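Local coordinates for protein cytochrome P450 monooxygenase (Rhodococcus sp. ECU0066, PDB 6KBH) that is a self-sufficient cytochrome P450 that probably oxygenates substrates at its heme with electrons passed from FMN through a 2Fe-2S cluster in the same chain, at residues G193-Y205 / K231-M243. Sequence-based numbering, arbitrary orientation.
Sequences GVPEEDMDTLREY and KFWQFAGTVLDKM
A chi1 of -175° swings the Phe235 ring across to Tyr205, whose CG lies anti to the carbonyl carbon (chi1 -59°), and the two rings meet in an antiparallel helix pair of the P450 heme domain. The axes of helices 199-204 and 231-242 pass 9.8 Å apart, nearly antiparallel. Tyr205 brings CE2 to the edge of the Phe235 ring, 3.8 Å from Phe235 CD2. Lys231 CB sits over the centre of one tyrosine face in a CH-pi contact, 7° off the ring normal, and Thr201 CG2 lies near the rim of the opposite face, so the ring is sandwiched. At Tyr205, a change to alanine is likely to open a gap between Lys231 and Thr201 and leave the Phe235 edge without its aromatic neighbour. Leu202 CD2 lies over one face of the Phe235 ring, offset toward its rim, and 3.9 Å from Phe232 CE2; Phe232 also packs on Met277 and Ile280 of helix 269-281. Farther along, Val194 CG2 touches Val239 CG1 at 3.6 Å, while Pro195 CD meets Met243 CE. The polar end is a salt-bridge network: Lys242 NZ reaches Glu197 OE1 weakly, at 3.3 Å, and bonds to the syn lone pair of Asp198 OD2 at 2.9 Å.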
loop_
_atom_site.group_PDB
_atom_site.type_symbol
_atom_site.label_atom_id
_atom_site.label_comp_id
_atom_site.label_asym_id
_atom_site.label_seq_id
_atom_site.Cartn_x
_atom_site.Cartn_y
_atom_site.Cartn_z
ATOM N N GLY A 193 7.448 16.410 16.781
ATOM C CA GLY A 193 8.693 17.079 17.091
ATOM C C GLY A 193 8.763 17.758 18.443
ATOM O O GLY A 193 9.618 18.634 18.624
ATOM N N VAL A 194 7.909 17.383 19.391
ATOM C CA VAL A 194 7.832 18.034 20.701
ATOM C C VAL A 194 8.950 17.484 21.585
ATOM O O VAL A 194 9.265 16.287 21.503
ATOM C CB VAL A 194 6.429 17.837 21.327
ATOM C CG1 VAL A 194 6.039 16.359 21.419
ATOM C CG2 VAL A 194 6.302 18.517 22.687
ATOM N N PRO A 195 9.598 18.314 22.409
ATOM C CA PRO A 195 10.654 17.806 23.295
ATOM C C PRO A 195 10.122 16.746 24.247
ATOM O O PRO A 195 8.990 16.827 24.726
ATOM C CB PRO A 195 11.105 19.057 24.059
ATOM C CG PRO A 195 10.792 20.189 23.150
ATOM C CD PRO A 195 9.521 19.789 22.443
ATOM N N GLU A 196 10.967 15.750 24.529
ATOM C CA GLU A 196 10.583 14.688 25.450
ATOM C C GLU A 196 10.313 15.229 26.849
ATOM O O GLU A 196 9.475 14.681 27.575
ATOM C CB GLU A 196 11.671 13.616 25.491
ATOM C CG GLU A 196 12.198 13.239 24.112
ATOM C CD GLU A 196 13.001 11.957 24.124
ATOM O OE1 GLU A 196 12.988 11.265 25.163
ATOM O OE2 GLU A 196 13.644 11.643 23.098
ATOM N N GLU A 197 11.024 16.285 27.247
ATOM C CA GLU A 197 10.708 17.015 28.471
ATOM C C GLU A 197 9.220 17.332 28.564
ATOM O O GLU A 197 8.593 17.158 29.615
ATOM C CB GLU A 197 11.527 18.308 28.520
ATOM C CG GLU A 197 12.966 18.166 28.044
ATOM C CD GLU A 197 13.451 19.387 27.277
ATOM O OE1 GLU A 197 12.991 20.512 27.577
ATOM O OE2 GLU A 197 14.282 19.221 26.362
ATOM N N ASP A 198 8.637 17.780 27.456
ATOM C CA ASP A 198 7.292 18.338 27.426
ATOM C C ASP A 198 6.212 17.307 27.133
ATOM O O ASP A 198 5.029 17.664 27.101
ATOM C CB ASP A 198 7.217 19.446 26.376
ATOM C CG ASP A 198 8.039 20.659 26.754
ATOM O OD1 ASP A 198 7.757 21.265 27.808
ATOM O OD2 ASP A 198 8.972 21.001 25.998
ATOM N N MET A 199 6.576 16.046 26.923
ATOM C CA MET A 199 5.599 15.106 26.395
ATOM C C MET A 199 4.653 14.608 27.478
ATOM O O MET A 199 3.437 14.583 27.271
ATOM C CB MET A 199 6.315 13.940 25.719
ATOM C CG MET A 199 7.111 14.354 24.487
ATOM S SD MET A 199 7.422 12.994 23.350
ATOM C CE MET A 199 8.299 11.867 24.429
ATOM N N ASP A 200 5.184 14.267 28.657
ATOM C CA ASP A 200 4.363 13.592 29.657
ATOM C C ASP A 200 3.156 14.417 30.093
ATOM O O ASP A 200 2.140 13.837 30.489
ATOM C CB ASP A 200 5.192 13.203 30.875
ATOM C CG ASP A 200 5.951 11.918 30.659
ATOM O OD1 ASP A 200 5.624 11.204 29.682
ATOM O OD2 ASP A 200 6.866 11.624 31.453
ATOM N N THR A 201 3.214 15.754 30.048
ATOM C CA THR A 201 1.993 16.468 30.418
ATOM C C THR A 201 1.016 16.498 29.253
ATOM O O THR A 201 -0.190 16.295 29.440
ATOM C CB THR A 201 2.271 17.891 30.901
ATOM O OG1 THR A 201 3.148 17.836 32.023
ATOM C CG2 THR A 201 0.943 18.538 31.383
ATOM N N LEU A 202 1.517 16.740 28.037
ATOM C CA LEU A 202 0.615 16.757 26.892
ATOM C C LEU A 202 -0.189 15.467 26.812
ATOM O O LEU A 202 -1.343 15.483 26.369
ATOM C CB LEU A 202 1.381 16.983 25.586
ATOM C CG LEU A 202 2.034 18.350 25.361
ATOM C CD1 LEU A 202 2.733 18.405 24.002
ATOM C CD2 LEU A 202 1.014 19.468 25.492
ATOM N N ARG A 203 0.382 14.355 27.282
ATOM C CA ARG A 203 -0.360 13.100 27.345
ATOM C C ARG A 203 -1.377 13.109 28.477
ATOM O O ARG A 203 -2.497 12.613 28.315
ATOM C CB ARG A 203 0.600 11.931 27.522
ATOM C CG ARG A 203 1.888 12.084 26.770
ATOM C CD ARG A 203 2.977 11.190 27.320
ATOM N NE ARG A 203 2.732 9.795 26.978
ATOM C CZ ARG A 203 2.060 8.943 27.742
ATOM N NH1 ARG A 203 1.574 9.332 28.915
ATOM N NH2 ARG A 203 1.882 7.693 27.339
ATOM N N GLU A 204 -0.993 13.639 29.644
ATOM C CA GLU A 204 -1.948 13.795 30.736
ATOM C C GLU A 204 -3.189 14.535 30.257
ATOM O O GLU A 204 -4.315 14.204 30.648
ATOM C CB GLU A 204 -1.278 14.537 31.897
ATOM C CG GLU A 204 -1.878 14.321 33.289
ATOM C CD GLU A 204 -3.137 15.136 33.546
ATOM O OE1 GLU A 204 -2.994 16.305 33.955
ATOM O OE2 GLU A 204 -4.262 14.621 33.347
ATOM N N TYR A 205 -3.003 15.518 29.377
ATOM C CA TYR A 205 -4.093 16.301 28.816
ATOM C C TYR A 205 -4.684 15.676 27.555
ATOM O O TYR A 205 -5.503 16.318 26.890
ATOM C CB TYR A 205 -3.617 17.725 28.507
ATOM C CG TYR A 205 -3.076 18.506 29.693
ATOM C CD1 TYR A 205 -3.346 18.118 31.000
ATOM C CD2 TYR A 205 -2.290 19.635 29.498
ATOM C CE1 TYR A 205 -2.848 18.833 32.077
ATOM C CE2 TYR A 205 -1.795 20.358 30.567
ATOM C CZ TYR A 205 -2.073 19.952 31.855
ATOM O OH TYR A 205 -1.572 20.667 32.922
ATOM N N LYS A 231 -6.714 23.093 29.018
ATOM C CA LYS A 231 -5.388 22.891 29.596
ATOM C C LYS A 231 -4.366 22.620 28.511
ATOM O O LYS A 231 -3.272 23.198 28.499
ATOM C CB LYS A 231 -5.403 21.722 30.585
ATOM C CG LYS A 231 -6.149 21.955 31.879
ATOM C CD LYS A 231 -6.080 20.706 32.747
ATOM C CE LYS A 231 -7.067 20.765 33.896
ATOM N NZ LYS A 231 -6.727 21.850 34.852
ATOM N N PHE A 232 -4.723 21.748 27.578
ATOM C CA PHE A 232 -3.791 21.338 26.542
ATOM C C PHE A 232 -3.550 22.455 25.524
ATOM O O PHE A 232 -2.458 22.535 24.946
ATOM C CB PHE A 232 -4.325 20.062 25.886
ATOM C CG PHE A 232 -3.655 19.701 24.602
ATOM C CD1 PHE A 232 -3.999 20.341 23.429
ATOM C CD2 PHE A 232 -2.687 18.713 24.562
ATOM C CE1 PHE A 232 -3.370 20.047 22.267
ATOM C CE2 PHE A 232 -2.062 18.397 23.372
ATOM C CZ PHE A 232 -2.412 19.067 22.220
ATOM N N TRP A 233 -4.530 23.341 25.312
ATOM C CA TRP A 233 -4.378 24.370 24.286
ATOM C C TRP A 233 -3.315 25.392 24.666
ATOM O O TRP A 233 -2.511 25.804 23.820
ATOM C CB TRP A 233 -5.712 25.063 24.043
ATOM C CG TRP A 233 -5.618 26.297 23.202
ATOM C CD1 TRP A 233 -5.572 27.585 23.644
ATOM C CD2 TRP A 233 -5.580 26.363 21.771
ATOM N NE1 TRP A 233 -5.498 28.449 22.581
ATOM C CE2 TRP A 233 -5.504 27.724 21.418
ATOM C CE3 TRP A 233 -5.600 25.403 20.755
ATOM C CZ2 TRP A 233 -5.446 28.151 20.095
ATOM C CZ3 TRP A 233 -5.544 25.827 19.440
ATOM C CH2 TRP A 233 -5.468 27.189 19.122
ATOM N N GLN A 234 -3.303 25.831 25.926
ATOM C CA GLN A 234 -2.357 26.866 26.322
ATOM C C GLN A 234 -0.991 26.308 26.688
ATOM O O GLN A 234 0.017 26.988 26.465
ATOM C CB GLN A 234 -2.922 27.704 27.479
ATOM C CG GLN A 234 -2.846 27.082 28.861
ATOM C CD GLN A 234 -3.263 28.062 29.949
ATOM O OE1 GLN A 234 -3.553 29.226 29.669
ATOM N NE2 GLN A 234 -3.301 27.593 31.192
ATOM N N PHE A 235 -0.919 25.090 27.228
ATOM C CA PHE A 235 0.389 24.466 27.391
ATOM C C PHE A 235 1.034 24.213 26.026
ATOM O O PHE A 235 2.213 24.538 25.808
ATOM C CB PHE A 235 0.257 23.185 28.220
ATOM C CG PHE A 235 1.576 22.531 28.556
ATOM C CD1 PHE A 235 2.773 23.066 28.099
ATOM C CD2 PHE A 235 1.611 21.372 29.340
ATOM C CE1 PHE A 235 3.966 22.460 28.393
ATOM C CE2 PHE A 235 2.801 20.764 29.657
ATOM C CZ PHE A 235 3.992 21.315 29.164
ATOM N N ALA A 236 0.267 23.694 25.070
ATOM C CA ALA A 236 0.852 23.549 23.745
ATOM C C ALA A 236 1.234 24.900 23.153
ATOM O O ALA A 236 2.062 24.947 22.239
ATOM C CB ALA A 236 -0.097 22.800 22.811
ATOM N N GLY A 237 0.679 25.997 23.676
ATOM C CA GLY A 237 1.086 27.314 23.212
ATOM C C GLY A 237 2.508 27.662 23.614
ATOM O O GLY A 237 3.263 28.237 22.824
ATOM N N THR A 238 2.889 27.327 24.849
ATOM C CA THR A 238 4.272 27.516 25.275
ATOM C C THR A 238 5.211 26.598 24.507
ATOM O O THR A 238 6.300 27.016 24.095
ATOM C CB THR A 238 4.401 27.258 26.775
ATOM O OG1 THR A 238 4.481 25.845 27.010
ATOM C CG2 THR A 238 3.200 27.822 27.521
ATOM N N VAL A 239 4.804 25.341 24.311
ATOM C CA VAL A 239 5.643 24.380 23.603
ATOM C C VAL A 239 5.971 24.885 22.205
ATOM O O VAL A 239 7.118 24.791 21.751
ATOM C CB VAL A 239 4.955 23.003 23.563
ATOM C CG1 VAL A 239 5.749 22.045 22.709
ATOM C CG2 VAL A 239 4.797 22.452 24.969
ATOM N N LEU A 240 4.979 25.445 21.507
ATOM C CA LEU A 240 5.233 25.995 20.178
ATOM C C LEU A 240 6.180 27.187 20.243
ATOM O O LEU A 240 7.044 27.346 19.373
ATOM C CB LEU A 240 3.923 26.395 19.502
ATOM C CG LEU A 240 4.103 26.852 18.051
ATOM C CD1 LEU A 240 4.729 25.742 17.219
ATOM C CD2 LEU A 240 2.790 27.312 17.440
ATOM N N ASP A 241 6.025 28.044 21.257
ATOM C CA ASP A 241 6.943 29.166 21.417
ATOM C C ASP A 241 8.355 28.685 21.726
ATOM O O ASP A 241 9.337 29.290 21.280
ATOM C CB ASP A 241 6.448 30.107 22.516
ATOM C CG ASP A 241 5.288 30.976 22.068
ATOM O OD1 ASP A 241 5.012 31.028 20.849
ATOM O OD2 ASP A 241 4.656 31.613 22.937
ATOM N N LYS A 242 8.480 27.597 22.491
ATOM C CA LYS A 242 9.803 27.078 22.823
ATOM C C LYS A 242 10.519 26.557 21.581
ATOM O O LYS A 242 11.673 26.918 21.321
ATOM C CB LYS A 242 9.690 25.980 23.880
ATOM C CG LYS A 242 11.011 25.289 24.163
ATOM C CD LYS A 242 10.826 23.977 24.904
ATOM C CE LYS A 242 10.712 24.198 26.400
ATOM N NZ LYS A 242 10.793 22.914 27.151
ATOM N N MET A 243 9.855 25.701 20.804
ATOM C CA MET A 243 10.426 25.178 19.570
ATOM C C MET A 243 10.334 26.167 18.419
ATOM O O MET A 243 10.763 25.841 17.307
ATOM C CB MET A 243 9.736 23.869 19.174
ATOM C CG MET A 243 8.229 23.990 18.994
ATOM S SD MET A 243 7.439 22.484 18.383
ATOM C CE MET A 243 7.663 21.398 19.781
#